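Local coordinates for protein Bd3460 (Bdellovibrio bacteriovorus, PDB 5CEC) that binds the predatory endopeptidase Bd3459 as its ankyrin-repeat immunity protein, probably protecting the predator from its own enzyme during prey cell invasion, at residues 32-37 and 67-72; 136-139 and 145-148; 165-170 and 181-186. All blocks are in the same frame, centred on the assembly; numbering follows the deposited sequence.

Contact 1: residues 32-37 and 67-72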
loop_
_atom_site.group_PDB
_atom_site.type_symbol
_atom_site.label_atom_id
_atom_site.label_comp_id
_atom_site.label_asym_id
_atom_site.label_seq_id
_atom_site.Cartn_x
_atom_site.Cartn_y
_atom_site.Cartn_z
ATOM N N ALA B 32 20.695 2.879 12.228
ATOM C CA ALA B 32 20.655 2.102 10.986
ATOM C C ALA B 32 19.790 0.844 11.104
ATOM O O ALA B 32 19.022 0.538 10.194
ATOM C CB ALA B 32 22.062 1.734 10.551
ATOM N N LEU B 33 19.934 0.114 12.211
ATOM C CA LEU B 33 19.106 -1.056 12.459
ATOM C C LEU B 33 17.617 -0.681 12.532
ATOM O O LEU B 33 16.753 -1.352 11.915
ATOM C CB LEU B 33 19.481 -1.756 13.757
ATOM C CG LEU B 33 18.583 -2.910 14.229
ATOM C CD1 LEU B 33 18.381 -3.990 13.179
ATOM C CD2 LEU B 33 19.133 -3.547 15.491
ATOM N N ASN B 34 17.311 0.351 13.317
ATOM C CA ASN B 34 15.913 0.799 13.477
ATOM C C ASN B 34 15.271 1.207 12.156
ATOM O O ASN B 34 14.135 0.832 11.878
ATOM C CB ASN B 34 15.796 1.912 14.523
ATOM C CG ASN B 34 16.121 1.427 15.921
ATOM O OD1 ASN B 34 16.187 0.214 16.179
ATOM N ND2 ASN B 34 16.362 2.354 16.821
ATOM N N GLU B 35 16.031 1.924 11.326
ATOM C CA GLU B 35 15.574 2.298 9.987
ATOM C C GLU B 35 15.348 1.089 9.068
ATOM O O GLU B 35 14.291 0.960 8.437
ATOM C CB GLU B 35 16.535 3.329 9.367
ATOM C CG GLU B 35 16.428 4.697 10.047
ATOM C CD GLU B 35 17.331 5.771 9.460
ATOM O OE1 GLU B 35 18.254 5.450 8.686
ATOM O OE2 GLU B 35 17.114 6.959 9.782
ATOM N N ALA B 36 16.299 0.161 9.046
ATOM C CA ALA B 36 16.130 -1.057 8.244
ATOM C C ALA B 36 14.924 -1.873 8.697
ATOM O O ALA B 36 14.180 -2.416 7.873
ATOM C CB ALA B 36 17.401 -1.895 8.297
ATOM N N ALA B 37 14.725 -1.920 10.012
ATOM C CA ALA B 37 13.603 -2.661 10.578
ATOM C C ALA B 37 12.243 -2.085 10.171
ATOM O O ALA B 37 11.309 -2.836 9.868
ATOM C CB ALA B 37 13.713 -2.740 12.093
ATOM N N LEU B 67 12.188 -3.908 17.379
ATOM C CA LEU B 67 10.935 -4.642 17.258
ATOM C C LEU B 67 9.762 -3.707 16.989
ATOM O O LEU B 67 8.873 -4.040 16.193
ATOM C CB LEU B 67 10.681 -5.469 18.525
ATOM C CG LEU B 67 9.461 -6.380 18.457
ATOM C CD1 LEU B 67 9.642 -7.475 17.440
ATOM C CD2 LEU B 67 9.113 -6.935 19.816
ATOM N N MET B 68 9.709 -2.576 17.688
ATOM C CA MET B 68 8.636 -1.597 17.439
ATOM C C MET B 68 8.663 -1.102 16.009
ATOM O O MET B 68 7.606 -0.960 15.395
ATOM C CB MET B 68 8.730 -0.413 18.385
ATOM C CG MET B 68 8.405 -0.707 19.836
ATOM S SD MET B 68 8.970 0.709 20.800
ATOM C CE MET B 68 9.152 -0.058 22.395
ATOM N N ASN B 69 9.848 -0.792 15.508
ATOM C CA ASN B 69 9.995 -0.384 14.132
ATOM C C ASN B 69 9.513 -1.438 13.147
ATOM O O ASN B 69 8.793 -1.113 12.205
ATOM C CB ASN B 69 11.458 -0.031 13.861
ATOM C CG ASN B 69 11.805 1.377 14.256
ATOM O OD1 ASN B 69 11.512 2.306 13.526
ATOM N ND2 ASN B 69 12.443 1.547 15.406
ATOM N N ALA B 70 9.903 -2.701 13.348
ATOM C CA ALA B 70 9.485 -3.778 12.459
ATOM C C ALA B 70 7.969 -3.970 12.507
ATOM O O ALA B 70 7.336 -4.227 11.486
ATOM C CB ALA B 70 10.181 -5.066 12.833
ATOM N N ALA B 71 7.399 -3.897 13.706
ATOM C CA ALA B 71 5.962 -4.063 13.890
ATOM C C ALA B 71 5.160 -2.947 13.212
ATOM O O ALA B 71 4.185 -3.233 12.520
ATOM C CB ALA B 71 5.618 -4.141 15.356
ATOM N N MET B 72 5.573 -1.702 13.442
ATOM C CA MET B 72 4.912 -0.520 12.862
ATOM C C MET B 72 4.934 -0.575 11.338
ATOM O O MET B 72 3.972 -0.206 10.683
ATOM C CB MET B 72 5.606 0.766 13.332
ATOM C CG MET B 72 5.127 2.068 12.684
ATOM S SD MET B 72 5.766 3.527 13.524
ATOM C CE MET B 72 7.422 2.988 13.648
#
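The carbonyl oxygen of Ala37 meets two donors: Ala70 CA offers it a C-H...O contact at 3.3 Å, with an angle of 152° at the hydrogen, and Asn75 ND2 gives it a hydrogen bond from beyond helix 66-72. So short a CA-H contact needs backbones lying very close, and the CA atoms of Ala37 and Ala70 are 4.7 Å apart. Alanine suits both places, since a methyl fills the interface without pushing the helices apart. The CB of Ala37 presses on Asn69 CB at 3.9 Å. This is the stacking of neighbouring helices in an ankyrin-repeat array: the axes of the two segments run 20° from parallel and approach to 7.9 Å, and Thr65, Pro66 and Leu67 keep the start of the TPLH signature common in such repeats. One turn back, the side chains of Asn34 and Asn69 cross at about a right angle with their amide planes nearly parallel, and do not bond. Asn69 has CG anti to its carbonyl carbon (chi1 -84°), which lays the amide back along its own helix, where ND2 hydrogen-bonds Thr65 O. That nitrogen then rests on Asn34 CB at 3.5 Å. Asn69 OD1 is 3.4 Å from Asn34 O, a pair of acceptors that is tolerated rather than attractive. Farther along, Met72 packs on Tyr388 of the Bd3459 chain.

Contact 2: residues 136-139 and 145-148; sequences MRAA and TAES
Thr145 touches Ala138 with its methyl, CG2 resting 4.2 Å from Ala138 CB. Because OG1 stands anti to the carbonyl carbon (chi1 -69°), the two branches serve different neighbours: CG2 takes the apolar side, while OG1 hydrogen-bonds Glu113 OE2 on helix 109-117. A beta-branched residue with one polar and one apolar arm suits a position between two helices.

Ala146 is the centre of the contact. Ala146 CA lies 5.0 Å from Ala138 CA, the nearest such pair across the two segments. The methyls of the two residues meet with Ala146 CB 4.1 Å from Ala138 CB, but not squarely. Ala138 CB leans against the backbone of the opposing helix, 3.9 Å from Ala146 N and equally far from Ala146 CA, and Ala146 CB sits 4.0 Å from both Ala139 N and Ala139 CA. Each small side chain thus lies against main chain, which allows the close approach. Helices 134-141 and 143-152, joined by a tight turn, form the helix-turn-helix unit of the ankyrin fold, and the alanines make the seam between its two arms. With no hydrogen bond crossing between the segments, that seam rests on van der Waals packing, to which a short, apolar methyl is well fitted. Phe182 of helix 177-185 packs on Ala146, and Leu183 of the same helix on Ala139.

The Glu147 side chain also packs on Phe182. At Ser148, about one turn on from Thr145, the hydroxyl pairs with Glu113 OE1, so that each carboxylate oxygen has a hydroxyl partner; the single hydrogen of Ser148 OG has a second acceptor close by in its own helix, however, and must be shared or alternate between the two.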
loop_
_atom_site.group_PDB
_atom_site.type_symbol
_atom_site.label_atom_id
_atom_site.label_comp_id
_atom_site.label_asym_id
_atom_site.label_seq_id
_atom_site.Cartn_x
_atom_site.Cartn_y
_atom_site.Cartn_z
ATOM N N MET B 136 -10.136 -2.734 21.838
ATOM C CA MET B 136 -11.021 -1.794 21.160
ATOM C C MET B 136 -10.571 -1.451 19.758
ATOM O O MET B 136 -11.367 -1.398 18.836
ATOM C CB MET B 136 -11.171 -0.501 21.976
ATOM C CG MET B 136 -12.017 -0.690 23.184
ATOM S SD MET B 136 -11.976 0.717 24.306
ATOM C CE MET B 136 -12.899 1.937 23.384
ATOM N N ARG B 137 -9.295 -1.199 19.603
ATOM C CA ARG B 137 -8.753 -0.826 18.325
ATOM C C ARG B 137 -8.892 -1.978 17.325
ATOM O O ARG B 137 -9.291 -1.788 16.163
ATOM C CB ARG B 137 -7.303 -0.338 18.467
ATOM C CG ARG B 137 -6.700 0.202 17.178
ATOM C CD ARG B 137 -7.463 1.358 16.546
ATOM N NE ARG B 137 -7.772 2.392 17.542
ATOM C CZ ARG B 137 -6.945 3.365 17.948
ATOM N NH1 ARG B 137 -5.780 3.542 17.363
ATOM N NH2 ARG B 137 -7.307 4.153 18.945
ATOM N N ALA B 138 -8.543 -3.189 17.754
ATOM C CA ALA B 138 -8.745 -4.383 16.908
ATOM C C ALA B 138 -10.226 -4.620 16.588
ATOM O O ALA B 138 -10.576 -4.957 15.463
ATOM C CB ALA B 138 -8.145 -5.596 17.585
ATOM N N ALA B 139 -11.104 -4.397 17.556
ATOM C CA ALA B 139 -12.533 -4.638 17.349
ATOM C C ALA B 139 -13.116 -3.803 16.260
ATOM O O ALA B 139 -14.000 -4.248 15.537
ATOM C CB ALA B 139 -13.324 -4.437 18.638
ATOM N N THR B 145 -7.954 -10.711 14.919
ATOM C CA THR B 145 -7.088 -10.268 16.005
ATOM C C THR B 145 -7.886 -9.902 17.251
ATOM O O THR B 145 -7.469 -10.198 18.355
ATOM C CB THR B 145 -6.130 -9.157 15.547
ATOM O OG1 THR B 145 -5.178 -9.721 14.643
ATOM C CG2 THR B 145 -5.359 -8.564 16.713
ATOM N N ALA B 146 -9.065 -9.320 17.081
ATOM C CA ALA B 146 -9.910 -9.061 18.237
ATOM C C ALA B 146 -10.193 -10.391 18.989
ATOM O O ALA B 146 -10.154 -10.443 20.222
ATOM C CB ALA B 146 -11.209 -8.378 17.802
ATOM N N GLU B 147 -10.523 -11.441 18.237
ATOM C CA GLU B 147 -10.755 -12.791 18.804
ATOM C C GLU B 147 -9.489 -13.332 19.482
ATOM O O GLU B 147 -9.570 -13.893 20.560
ATOM C CB GLU B 147 -11.280 -13.761 17.733
ATOM C CG GLU B 147 -12.675 -13.424 17.280
ATOM C CD GLU B 147 -13.271 -14.344 16.253
ATOM O OE1 GLU B 147 -12.543 -14.899 15.409
ATOM O OE2 GLU B 147 -14.513 -14.490 16.282
ATOM N N SER B 148 -8.330 -13.165 18.851
ATOM C CA SER B 148 -7.089 -13.607 19.457
ATOM C C SER B 148 -6.804 -12.924 20.788
ATOM O O SER B 148 -6.294 -13.551 21.719
ATOM C CB SER B 148 -5.918 -13.439 18.502
ATOM O OG SER B 148 -6.065 -14.280 17.353
#

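Contact 3: residues 165-170 and 181-186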
loop_
_atom_site.group_PDB
_atom_site.type_symbol
_atom_site.label_atom_id
_atom_site.label_comp_id
_atom_site.label_asym_id
_atom_site.label_seq_id
_atom_site.Cartn_x
_atom_site.Cartn_y
_atom_site.Cartn_z
ATOM N N GLU B 165 -15.395 4.215 27.994
ATOM C CA GLU B 165 -16.031 3.565 26.853
ATOM C C GLU B 165 -15.354 2.249 26.535
ATOM O O GLU B 165 -14.132 2.123 26.623
ATOM C CB GLU B 165 -15.965 4.499 25.630
ATOM C CG GLU B 165 -16.837 5.722 25.830
ATOM C CD GLU B 165 -17.037 6.577 24.590
ATOM O OE1 GLU B 165 -16.367 6.334 23.556
ATOM O OE2 GLU B 165 -17.854 7.514 24.665
ATOM N N THR B 166 -16.170 1.270 26.155
ATOM C CA THR B 166 -15.735 -0.010 25.625
ATOM C C THR B 166 -15.895 -0.030 24.111
ATOM O O THR B 166 -16.366 0.932 23.480
ATOM C CB THR B 166 -16.584 -1.116 26.249
ATOM O OG1 THR B 166 -17.942 -0.861 25.895
ATOM C CG2 THR B 166 -16.436 -1.122 27.759
ATOM N N ALA B 167 -15.484 -1.135 23.512
ATOM C CA ALA B 167 -15.616 -1.329 22.054
ATOM C C ALA B 167 -17.020 -1.130 21.548
ATOM O O ALA B 167 -17.212 -0.637 20.439
ATOM C CB ALA B 167 -15.113 -2.701 21.660
ATOM N N LEU B 168 -18.010 -1.504 22.363
ATOM C CA LEU B 168 -19.406 -1.295 21.971
ATOM C C LEU B 168 -19.690 0.156 21.612
ATOM O O LEU B 168 -20.469 0.420 20.703
ATOM C CB LEU B 168 -20.347 -1.790 23.074
ATOM C CG LEU B 168 -21.816 -1.901 22.652
ATOM C CD1 LEU B 168 -22.025 -3.053 21.676
ATOM C CD2 LEU B 168 -22.688 -2.150 23.860
ATOM N N PHE B 169 -19.084 1.082 22.342
ATOM C CA PHE B 169 -19.271 2.517 22.078
ATOM C C PHE B 169 -18.626 2.924 20.755
ATOM O O PHE B 169 -19.194 3.710 19.982
ATOM C CB PHE B 169 -18.640 3.344 23.211
ATOM C CG PHE B 169 -19.420 3.333 24.483
ATOM C CD1 PHE B 169 -19.484 2.212 25.305
ATOM C CD2 PHE B 169 -20.093 4.464 24.881
ATOM C CE1 PHE B 169 -20.202 2.252 26.471
ATOM C CE2 PHE B 169 -20.815 4.507 26.044
ATOM C CZ PHE B 169 -20.862 3.404 26.858
ATOM N N ALA B 170 -17.412 2.433 20.495
ATOM C CA ALA B 170 -16.734 2.784 19.250
ATOM C C ALA B 170 -17.491 2.300 18.028
ATOM O O ALA B 170 -17.650 3.021 17.056
ATOM C CB ALA B 170 -15.324 2.214 19.254
ATOM N N ASP B 181 -23.191 -7.226 16.847
ATOM C CA ASP B 181 -23.461 -8.626 17.134
ATOM C C ASP B 181 -22.197 -9.376 17.526
ATOM O O ASP B 181 -22.260 -10.210 18.407
ATOM C CB ASP B 181 -24.094 -9.304 15.903
ATOM C CG ASP B 181 -25.549 -8.876 15.643
ATOM O OD1 ASP B 181 -26.217 -8.302 16.516
ATOM O OD2 ASP B 181 -26.026 -9.153 14.534
ATOM N N PHE B 182 -21.071 -9.116 16.838
ATOM C CA PHE B 182 -19.801 -9.706 17.207
ATOM C C PHE B 182 -19.485 -9.418 18.663
ATOM O O PHE B 182 -19.127 -10.357 19.409
ATOM C CB PHE B 182 -18.666 -9.222 16.270
ATOM C CG PHE B 182 -17.279 -9.552 16.753
ATOM C CD1 PHE B 182 -16.797 -10.844 16.658
ATOM C CD2 PHE B 182 -16.465 -8.613 17.349
ATOM C CE1 PHE B 182 -15.523 -11.173 17.118
ATOM C CE2 PHE B 182 -15.199 -8.935 17.794
ATOM C CZ PHE B 182 -14.727 -10.214 17.690
ATOM N N LEU B 183 -19.610 -8.162 19.072
ATOM C CA LEU B 183 -19.256 -7.802 20.432
ATOM C C LEU B 183 -20.175 -8.439 21.441
ATOM O O LEU B 183 -19.724 -8.918 22.486
ATOM C CB LEU B 183 -19.183 -6.303 20.623
ATOM C CG LEU B 183 -18.066 -5.616 19.813
ATOM C CD1 LEU B 183 -18.194 -4.110 19.993
ATOM C CD2 LEU B 183 -16.684 -6.070 20.229
ATOM N N ILE B 184 -21.457 -8.509 21.113
ATOM C CA ILE B 184 -22.418 -9.154 22.002
ATOM C C ILE B 184 -22.105 -10.636 22.133
ATOM O O ILE B 184 -22.154 -11.175 23.242
ATOM C CB ILE B 184 -23.846 -8.862 21.546
ATOM C CG1 ILE B 184 -24.183 -7.398 21.816
ATOM C CG2 ILE B 184 -24.833 -9.796 22.233
ATOM C CD1 ILE B 184 -25.513 -6.928 21.280
ATOM N N LYS B 185 -21.805 -11.287 21.005
ATOM C CA LYS B 185 -21.418 -12.695 20.988
ATOM C C LYS B 185 -20.202 -12.978 21.866
ATOM O O LYS B 185 -20.097 -14.055 22.446
ATOM C CB LYS B 185 -21.255 -13.171 19.540
ATOM C CG LYS B 185 -22.620 -13.405 18.870
ATOM C CD LYS B 185 -22.534 -13.506 17.358
ATOM C CE LYS B 185 -21.735 -14.710 16.922
ATOM N NZ LYS B 185 -21.725 -14.819 15.433
ATOM N N LYS B 186 -19.346 -11.967 22.052
ATOM C CA LYS B 186 -18.179 -12.081 22.928
ATOM C C LYS B 186 -18.397 -11.586 24.330
ATOM O O LYS B 186 -17.446 -11.539 25.103
ATOM C CB LYS B 186 -16.989 -11.337 22.302
ATOM C CG LYS B 186 -16.568 -11.886 20.951
ATOM C CD LYS B 186 -16.331 -13.386 20.961
ATOM C CE LYS B 186 -15.785 -13.888 19.644
ATOM N NZ LYS B 186 -15.589 -15.348 19.691
#
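Leu183 reaches the start of helix 167-174 with its forked end. Its CD1 lies against the peptide that links Ala167 to Leu168, 3.5 Å from Leu168 N and 3.6 Å from Ala167 C. Both methyls close on the small side chain of Ala167, whose CB is 3.8 Å from Leu183 CD1 and 4.0 Å from Leu183 CD2. The extended leucine reaches across to the other helix because CG is anti to its carbonyl carbon (chi1 -65°) and chi2 is close to 180°, sending CD1 outward. An alanine opposite suits so near an approach. Leu168 completes this shell from one flank: with CG anti to its backbone N (chi1 -167°), it brings CD1 to 4.3 Å from Leu183 CD1.

The helix start probably helps to set Ala167 and Leu168. Thr166 is the N-cap, and its carbonyl oxygen accepts a bond of 3.0 Å from Phe169 N to Thr166 O. Thr166 OG1 lies at the edge of the Phe169 ring, in its plane, while Glu165 CA lies over one face, toward the rim. Glu165 itself is tied by its carboxylate to Arg173 and Asn194. The contact closes the helix pair of the predicted ankyrin repeat 163-195, with Phe135 and Ala139 of helix 134-141 covering one side of the Ala167 and Leu183 cluster and Ala200 of helix 200-206 lying against Leu168.

In the fold
The three contacts follow one another along a solenoid of ankyrin helices. Contact 1 lies at one end, its centre about 23 Å from that of contact 2 and about 33 Å from that of contact 3, on the opposite side of the chain's centre from contact 3. Contacts 2 and 3 have centres about 10 Å apart and touch directly: Met136 SD packs 3.5 Å from Glu165 O, and Met136 CG lies 3.5 Å from Ala167 N. Contact 1 binds helices stacked side by side, whereas contacts 2 and 3 each join consecutive helices. Bd3459 touches Met72 of contact 1 and Arg137 of contact 2; contact 3 meets no other chain of the assembly.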